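RNA-dependent RNA Polymerase (Bombyx mori cytoplasmic polyhedrosis virus, PDB 6TZ0) catalyses RNA-templated synthesis of viral RNA, making plus strands by fully conservative transcription and complementary minus strands during genome replication. Local coordinates at residues G390-S398 and Q653-K662; N514-Q522 and T673-D681. All blocks are in the same frame, centred on the assembly; numbering follows the deposited sequence.

Interaction 1. Residues G390-S398 and Q653-K662; sequences GSIAQSYLS and QGLVRGNELK
Tyr396 lays one face of its ring over the aliphatic base of Arg657, in a perpendicular helix crossing within the central polymerase domain. The two segments, on helices 389-397 and 644-665, cross at 90° with axes 7.3 Å apart, at Gly654 and Gly658, one turn apart on helix 644-665, where no side chain stands between the backbones. Tyr396 is a knob in the hole formed by Gly654, Arg657, Gly658 and Leu661. Its CG stands anti to the backbone N (chi1 -179°), which sends the ring alongside Arg657, the two side chains pointing the same way. Arg657 CB sits 3.3 Å from the ring centroid in a CH-pi contact, while Arg657 CG lies 3.7 Å from Tyr396 CZ, toward the hydroxyl end. Leu661 crosses Tyr396 at about a right angle, placing CD1 at the ring edge and 4.1 Å from Tyr396 CB. Ile392 rests its CG2 branch on the backbone of Gly658, 3.5 Å from Gly658 C, and also touches Ile703 of helix 690-705. Beyond the ring, the Arg657 guanidinium is turned to Glu660, where NH1 forms a salt bridge to the syn lone pair of OE1 at 2.9 Å. No conventional hydrogen bond joins the two segments; instead Ile392 O, which also accepts from Ser395 OG, receives a CA-H...O contact from Gly658 CA at 3.3 Å.

Interaction 2. Residues N514-Q522 and T673-D681; sequences NDNAAQGKQ and TTIKILGDD
Residues 516-518 run in the same direction as residues 676-678, with Asn516, Ala517 and Ala518 facing Lys676, Ile677 and Leu678 in turn, yet segment 514-522 has no regular secondary structure and the pairing stays irregular. Its one direct backbone bond goes from Ala518 N to Ile677 O, 3.2 Å long and bent to 138° at the hydrogen. Two CA-H...O contacts supplement it: Asn516 CA lies 3.3 Å from Ile675 O, and Ala517 CA approaches Ile677 O. Past Ala518 the loop leaves through a type I turn, Ala518 to Lys521. Strand 672-677 is an outermost strand of the antiparallel palm sheet, hydrogen-bonded on its other side to strand 682-687, and it leads into the Gly679-Asp680-Asp681 sequence of polymerase motif C; both aspartates bind magnesium in this polymerase, although none is bound to this chain in the model. Lys676 provides the main side-chain grip. Bent at chi2 (-67°), it folds back over the loop so that NZ donates to Asp515 O at 2.6 Å, from above that carbonyl's plane, and weakly to Ala517 O. Asn516 and Ile675 lie side by side, CB of the former 3.6 Å from CG1 of the latter. At the far end Leu678 is held between two glutamines and Ala518: Gln519 crosses it at about a right angle, its CG 3.6 Å from Leu678 CD1, whereas Gln522 comes from the opposite direction and sets NE2 3.6 Å from Leu678 CD2, the same nitrogen bonding weakly to Ala518 O.

Overall arrangement
From the N terminus the chain passes helix 389-397, then the loop 514-522, helix 644-665 and finally strand 672-677. Interaction 1 closes a loop of 254 residues when helix 644-665 returns to helix 389-397; interaction 2 opens inside that loop and closes beyond it, so the two cross. Their centres lie about 16 Å apart, and helix and strand are consecutive elements. The segments also meet directly: Asn514 and Asn516 pack against Tyr396, Asn516 reaches Arg657, and Ile677 touches Gln653. Together the contacts join helix 389-397, the helix 644-665 and the loop 514-522 to the edge strand 672-677, which leads into the turn bearing the metal-binding Asp680 and Asp681.

Interaction 1. Residues G390-S398 and Q653-K662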
loop_
_atom_site.group_PDB
_atom_site.type_symbol
_atom_site.label_atom_id
_atom_site.label_comp_id
_atom_site.label_asym_id
_atom_site.label_seq_id
_atom_site.Cartn_x
_atom_site.Cartn_y
_atom_site.Cartn_z
ATOM N N GLY A 390 14.709 19.288 -12.683
ATOM C CA GLY A 390 14.717 19.511 -11.249
ATOM C C GLY A 390 14.511 20.970 -10.906
ATOM O O GLY A 390 13.770 21.300 -9.977
ATOM N N SER A 391 15.112 21.860 -11.697
ATOM C CA SER A 391 14.916 23.292 -11.526
ATOM C C SER A 391 13.477 23.690 -11.822
ATOM O O SER A 391 12.905 24.536 -11.127
ATOM C CB SER A 391 15.894 24.041 -12.426
ATOM O OG SER A 391 15.767 25.437 -12.272
ATOM N N ILE A 392 12.855 23.035 -12.800
ATOM C CA ILE A 392 11.488 23.357 -13.190
ATOM C C ILE A 392 10.492 22.889 -12.135
ATOM O O ILE A 392 9.531 23.600 -11.816
ATOM C CB ILE A 392 11.206 22.765 -14.582
ATOM C CG1 ILE A 392 12.022 23.522 -15.621
ATOM C CG2 ILE A 392 9.755 22.855 -14.936
ATOM C CD1 ILE A 392 12.078 22.870 -16.955
ATOM N N ALA A 393 10.714 21.711 -11.550
ATOM C CA ALA A 393 9.850 21.268 -10.458
ATOM C C ALA A 393 10.058 22.106 -9.202
ATOM O O ALA A 393 9.092 22.446 -8.503
ATOM C CB ALA A 393 10.091 19.794 -10.158
ATOM N N GLN A 394 11.308 22.470 -8.904
ATOM C CA GLN A 394 11.559 23.248 -7.702
ATOM C C GLN A 394 11.111 24.693 -7.823
ATOM O O GLN A 394 10.838 25.304 -6.791
ATOM C CB GLN A 394 13.032 23.195 -7.316
ATOM C CG GLN A 394 13.451 21.854 -6.780
ATOM C CD GLN A 394 12.607 21.422 -5.608
ATOM O OE1 GLN A 394 11.873 20.444 -5.691
ATOM N NE2 GLN A 394 12.674 22.173 -4.521
ATOM N N SER A 395 10.986 25.235 -9.039
ATOM C CA SER A 395 10.488 26.599 -9.193
ATOM C C SER A 395 9.048 26.737 -8.722
ATOM O O SER A 395 8.650 27.807 -8.251
ATOM C CB SER A 395 10.610 27.042 -10.647
ATOM O OG SER A 395 9.726 26.313 -11.473
ATOM N N TYR A 396 8.266 25.670 -8.807
ATOM C CA TYR A 396 6.928 25.671 -8.242
ATOM C C TYR A 396 6.908 25.181 -6.803
ATOM O O TYR A 396 6.173 25.732 -5.980
ATOM C CB TYR A 396 5.997 24.817 -9.097
ATOM C CG TYR A 396 4.582 24.780 -8.595
ATOM C CD1 TYR A 396 3.753 25.887 -8.708
ATOM C CD2 TYR A 396 4.070 23.632 -8.017
ATOM C CE1 TYR A 396 2.455 25.849 -8.249
ATOM C CE2 TYR A 396 2.781 23.584 -7.560
ATOM C CZ TYR A 396 1.974 24.692 -7.678
ATOM O OH TYR A 396 0.683 24.638 -7.217
ATOM N N LEU A 397 7.699 24.159 -6.470
ATOM C CA LEU A 397 7.616 23.582 -5.134
ATOM C C LEU A 397 8.292 24.419 -4.056
ATOM O O LEU A 397 7.897 24.320 -2.892
ATOM C CB LEU A 397 8.212 22.176 -5.132
ATOM C CG LEU A 397 7.439 21.088 -5.870
ATOM C CD1 LEU A 397 8.250 19.813 -5.899
ATOM C CD2 LEU A 397 6.096 20.858 -5.207
ATOM N N SER A 398 9.275 25.252 -4.399
ATOM C CA SER A 398 10.013 25.995 -3.389
ATOM C C SER A 398 9.224 27.155 -2.804
ATOM O O SER A 398 9.662 27.733 -1.806
ATOM C CB SER A 398 11.318 26.507 -3.986
ATOM O OG SER A 398 11.064 27.443 -5.015
ATOM N N GLN A 653 2.637 17.063 -9.842
ATOM C CA GLN A 653 2.082 18.410 -9.786
ATOM C C GLN A 653 3.182 19.456 -9.864
ATOM O O GLN A 653 2.974 20.521 -10.459
ATOM C CB GLN A 653 1.218 18.591 -8.535
ATOM C CG GLN A 653 1.933 18.808 -7.227
ATOM C CD GLN A 653 0.988 18.786 -6.061
ATOM O OE1 GLN A 653 -0.184 18.474 -6.203
ATOM N NE2 GLN A 653 1.487 19.164 -4.898
ATOM N N GLY A 654 4.379 19.129 -9.368
ATOM C CA GLY A 654 5.491 20.046 -9.483
ATOM C C GLY A 654 5.967 20.199 -10.910
ATOM O O GLY A 654 6.194 21.319 -11.365
ATOM N N LEU A 655 6.086 19.084 -11.643
ATOM C CA LEU A 655 6.499 19.156 -13.044
ATOM C C LEU A 655 5.490 19.919 -13.896
ATOM O O LEU A 655 5.879 20.762 -14.710
ATOM C CB LEU A 655 6.714 17.762 -13.627
ATOM C CG LEU A 655 7.883 16.894 -13.176
ATOM C CD1 LEU A 655 7.786 15.550 -13.859
ATOM C CD2 LEU A 655 9.205 17.543 -13.485
ATOM N N VAL A 656 4.191 19.683 -13.687
ATOM C CA VAL A 656 3.184 20.336 -14.522
ATOM C C VAL A 656 3.091 21.830 -14.211
ATOM O O VAL A 656 3.148 22.674 -15.120
ATOM C CB VAL A 656 1.824 19.631 -14.370
ATOM C CG1 VAL A 656 0.733 20.421 -15.056
ATOM C CG2 VAL A 656 1.897 18.257 -14.980
ATOM N N ARG A 657 2.956 22.187 -12.931
ATOM C CA ARG A 657 2.809 23.597 -12.594
ATOM C C ARG A 657 4.104 24.379 -12.804
ATOM O O ARG A 657 4.064 25.565 -13.170
ATOM C CB ARG A 657 2.315 23.724 -11.164
ATOM C CG ARG A 657 0.913 23.214 -10.938
ATOM C CD ARG A 657 -0.088 24.138 -11.591
ATOM N NE ARG A 657 -1.460 23.779 -11.259
ATOM C CZ ARG A 657 -2.528 24.404 -11.739
ATOM N NH1 ARG A 657 -2.377 25.411 -12.577
ATOM N NH2 ARG A 657 -3.741 24.015 -11.388
ATOM N N GLY A 658 5.260 23.737 -12.634
ATOM C CA GLY A 658 6.502 24.393 -12.969
ATOM C C GLY A 658 6.706 24.548 -14.454
ATOM O O GLY A 658 7.382 25.480 -14.887
ATOM N N ASN A 659 6.137 23.649 -15.261
ATOM C CA ASN A 659 6.171 23.872 -16.699
ATOM C C ASN A 659 5.294 25.050 -17.086
ATOM O O ASN A 659 5.617 25.774 -18.030
ATOM C CB ASN A 659 5.715 22.628 -17.450
ATOM C CG ASN A 659 6.099 22.662 -18.905
ATOM O OD1 ASN A 659 6.867 23.516 -19.337
ATOM N ND2 ASN A 659 5.529 21.764 -19.684
ATOM N N GLU A 660 4.187 25.246 -16.368
ATOM C CA GLU A 660 3.362 26.436 -16.574
ATOM C C GLU A 660 4.146 27.715 -16.276
ATOM O O GLU A 660 4.140 28.664 -17.074
ATOM C CB GLU A 660 2.105 26.337 -15.707
ATOM C CG GLU A 660 1.091 27.433 -15.900
ATOM C CD GLU A 660 -0.182 27.188 -15.116
ATOM O OE1 GLU A 660 -0.241 26.184 -14.384
ATOM O OE2 GLU A 660 -1.131 27.989 -15.243
ATOM N N LEU A 661 4.873 27.730 -15.151
ATOM C CA LEU A 661 5.715 28.881 -14.813
ATOM C C LEU A 661 6.862 29.072 -15.805
ATOM O O LEU A 661 7.235 30.207 -16.124
ATOM C CB LEU A 661 6.286 28.726 -13.409
ATOM C CG LEU A 661 5.329 28.712 -12.230
ATOM C CD1 LEU A 661 6.099 28.480 -10.951
ATOM C CD2 LEU A 661 4.556 30.007 -12.176
ATOM N N LYS A 662 7.438 27.973 -16.296
ATOM C CA LYS A 662 8.546 28.043 -17.241
ATOM C C LYS A 662 8.101 28.577 -18.593
ATOM O O LYS A 662 8.821 29.366 -19.218
ATOM C CB LYS A 662 9.162 26.654 -17.390
ATOM C CG LYS A 662 10.351 26.550 -18.313
ATOM C CD LYS A 662 11.547 27.265 -17.734
ATOM C CE LYS A 662 12.809 26.920 -18.500
ATOM N NZ LYS A 662 12.789 27.389 -19.906
#

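Interaction 2. Residues N514-Q522 and T673-D681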
loop_
_atom_site.group_PDB
_atom_site.type_symbol
_atom_site.label_atom_id
_atom_site.label_comp_id
_atom_site.label_asym_id
_atom_site.label_seq_id
_atom_site.Cartn_x
_atom_site.Cartn_y
_atom_site.Cartn_z
ATOM N N ASN A 514 -3.208 23.458 -2.063
ATOM C CA ASN A 514 -3.559 23.533 -3.470
ATOM C C ASN A 514 -4.910 22.871 -3.678
ATOM O O ASN A 514 -5.553 22.398 -2.738
ATOM C CB ASN A 514 -2.525 22.839 -4.359
ATOM C CG ASN A 514 -1.213 23.535 -4.381
ATOM O OD1 ASN A 514 -0.192 22.971 -3.999
ATOM N ND2 ASN A 514 -1.218 24.780 -4.837
ATOM N N ASP A 515 -5.317 22.820 -4.945
ATOM C CA ASP A 515 -6.510 22.109 -5.376
ATOM C C ASP A 515 -6.207 21.137 -6.508
ATOM O O ASP A 515 -7.109 20.786 -7.271
ATOM C CB ASP A 515 -7.597 23.094 -5.804
ATOM C CG ASP A 515 -7.113 24.081 -6.857
ATOM O OD1 ASP A 515 -5.896 24.138 -7.132
ATOM O OD2 ASP A 515 -7.960 24.799 -7.425
ATOM N N ASN A 516 -4.960 20.704 -6.646
ATOM C CA ASN A 516 -4.573 19.857 -7.764
ATOM C C ASN A 516 -4.224 18.434 -7.334
ATOM O O ASN A 516 -3.300 17.824 -7.871
ATOM C CB ASN A 516 -3.441 20.509 -8.558
ATOM C CG ASN A 516 -2.251 20.871 -7.720
ATOM O OD1 ASN A 516 -2.166 20.517 -6.554
ATOM N ND2 ASN A 516 -1.324 21.616 -8.312
ATOM N N ALA A 517 -4.962 17.906 -6.364
ATOM C CA ALA A 517 -4.912 16.502 -5.997
ATOM C C ALA A 517 -6.339 16.013 -5.816
ATOM O O ALA A 517 -7.262 16.803 -5.615
ATOM C CB ALA A 517 -4.101 16.271 -4.724
ATOM N N ALA A 518 -6.515 14.694 -5.875
ATOM C CA ALA A 518 -7.844 14.098 -5.929
ATOM C C ALA A 518 -8.207 13.334 -4.658
ATOM O O ALA A 518 -9.184 12.579 -4.661
ATOM C CB ALA A 518 -7.955 13.185 -7.150
ATOM N N GLN A 519 -7.457 13.522 -3.566
ATOM C CA GLN A 519 -7.735 12.793 -2.328
ATOM C C GLN A 519 -9.037 13.209 -1.661
ATOM O O GLN A 519 -9.618 12.410 -0.919
ATOM C CB GLN A 519 -6.611 12.976 -1.307
ATOM C CG GLN A 519 -5.349 12.218 -1.593
ATOM C CD GLN A 519 -4.346 12.335 -0.476
ATOM O OE1 GLN A 519 -4.557 13.066 0.489
ATOM N NE2 GLN A 519 -3.249 11.592 -0.587
ATOM N N GLY A 520 -9.501 14.432 -1.885
ATOM C CA GLY A 520 -10.657 14.911 -1.160
ATOM C C GLY A 520 -11.985 14.369 -1.616
ATOM O O GLY A 520 -12.991 14.575 -0.931
ATOM N N LYS A 521 -12.029 13.672 -2.754
ATOM C CA LYS A 521 -13.289 13.237 -3.362
ATOM C C LYS A 521 -13.222 11.741 -3.670
ATOM O O LYS A 521 -12.895 11.339 -4.789
ATOM C CB LYS A 521 -13.587 14.067 -4.617
ATOM C CG LYS A 521 -13.886 15.528 -4.323
ATOM C CD LYS A 521 -14.157 16.328 -5.583
ATOM C CE LYS A 521 -14.386 17.796 -5.245
ATOM N NZ LYS A 521 -14.590 18.638 -6.454
ATOM N N GLN A 522 -13.536 10.922 -2.661
ATOM C CA GLN A 522 -13.941 9.523 -2.845
ATOM C C GLN A 522 -15.111 9.307 -1.887
ATOM O O GLN A 522 -14.925 8.888 -0.744
ATOM C CB GLN A 522 -12.812 8.529 -2.588
ATOM C CG GLN A 522 -11.711 8.502 -3.646
ATOM C CD GLN A 522 -10.617 9.516 -3.382
ATOM O OE1 GLN A 522 -10.464 9.996 -2.261
ATOM N NE2 GLN A 522 -9.851 9.849 -4.415
ATOM N N THR A 673 -6.413 24.882 -17.180
ATOM C CA THR A 673 -7.434 25.278 -16.220
ATOM C C THR A 673 -7.280 24.554 -14.886
ATOM O O THR A 673 -7.061 25.190 -13.853
ATOM C CB THR A 673 -8.816 25.013 -16.805
ATOM O OG1 THR A 673 -8.948 23.614 -17.044
ATOM C CG2 THR A 673 -8.971 25.738 -18.110
ATOM N N THR A 674 -7.403 23.227 -14.891
ATOM C CA THR A 674 -7.220 22.420 -13.692
ATOM C C THR A 674 -6.413 21.179 -14.037
ATOM O O THR A 674 -6.388 20.726 -15.182
ATOM C CB THR A 674 -8.552 21.971 -13.048
ATOM O OG1 THR A 674 -9.333 21.238 -13.994
ATOM C CG2 THR A 674 -9.367 23.141 -12.503
ATOM N N ILE A 675 -5.739 20.639 -13.024
ATOM C CA ILE A 675 -5.177 19.299 -13.076
ATOM C C ILE A 675 -5.598 18.567 -11.811
ATOM O O ILE A 675 -5.786 19.178 -10.756
ATOM C CB ILE A 675 -3.634 19.271 -13.235
ATOM C CG1 ILE A 675 -2.938 20.005 -12.102
ATOM C CG2 ILE A 675 -3.205 19.844 -14.562
ATOM C CD1 ILE A 675 -1.462 19.743 -12.032
ATOM N N LYS A 676 -5.790 17.254 -11.930
ATOM C CA LYS A 676 -6.069 16.389 -10.790
ATOM C C LYS A 676 -5.142 15.185 -10.843
ATOM O O LYS A 676 -5.026 14.537 -11.886
ATOM C CB LYS A 676 -7.527 15.938 -10.763
ATOM C CG LYS A 676 -8.502 17.046 -10.464
ATOM C CD LYS A 676 -8.317 17.535 -9.045
ATOM C CE LYS A 676 -9.314 18.619 -8.697
ATOM N NZ LYS A 676 -9.114 19.133 -7.321
ATOM N N ILE A 677 -4.457 14.910 -9.733
ATOM C CA ILE A 677 -3.426 13.880 -9.663
ATOM C C ILE A 677 -3.653 13.034 -8.415
ATOM O O ILE A 677 -3.949 13.572 -7.343
ATOM C CB ILE A 677 -2.008 14.505 -9.667
ATOM C CG1 ILE A 677 -1.733 15.205 -10.991
ATOM C CG2 ILE A 677 -0.925 13.467 -9.476
ATOM C CD1 ILE A 677 -0.529 16.062 -10.976
ATOM N N LEU A 678 -3.546 11.704 -8.556
ATOM C CA LEU A 678 -3.551 10.818 -7.395
ATOM C C LEU A 678 -2.409 9.799 -7.472
ATOM O O LEU A 678 -2.484 8.726 -6.873
ATOM C CB LEU A 678 -4.920 10.136 -7.254
ATOM C CG LEU A 678 -5.338 9.638 -5.863
ATOM C CD1 LEU A 678 -5.386 10.816 -4.951
ATOM C CD2 LEU A 678 -6.668 8.941 -5.863
ATOM N N GLY A 679 -1.342 10.107 -8.199
ATOM C CA GLY A 679 -0.218 9.199 -8.285
ATOM C C GLY A 679 -0.451 8.261 -9.442
ATOM O O GLY A 679 -1.388 7.461 -9.394
ATOM N N ASP A 680 0.346 8.409 -10.504
ATOM C CA ASP A 680 0.315 7.700 -11.786
ATOM C C ASP A 680 -0.932 8.040 -12.617
ATOM O O ASP A 680 -1.016 7.631 -13.780
ATOM C CB ASP A 680 0.435 6.173 -11.618
ATOM C CG ASP A 680 1.017 5.485 -12.837
ATOM O OD1 ASP A 680 1.453 6.189 -13.766
ATOM O OD2 ASP A 680 1.026 4.239 -12.870
ATOM N N ASP A 681 -1.882 8.807 -12.083
ATOM C CA ASP A 681 -3.061 9.272 -12.809
ATOM C C ASP A 681 -3.031 10.788 -12.870
ATOM O O ASP A 681 -3.246 11.453 -11.854
ATOM C CB ASP A 681 -4.357 8.809 -12.148
ATOM C CG ASP A 681 -4.720 7.396 -12.501
ATOM O OD1 ASP A 681 -4.396 6.959 -13.624
ATOM O OD2 ASP A 681 -5.342 6.720 -11.657
#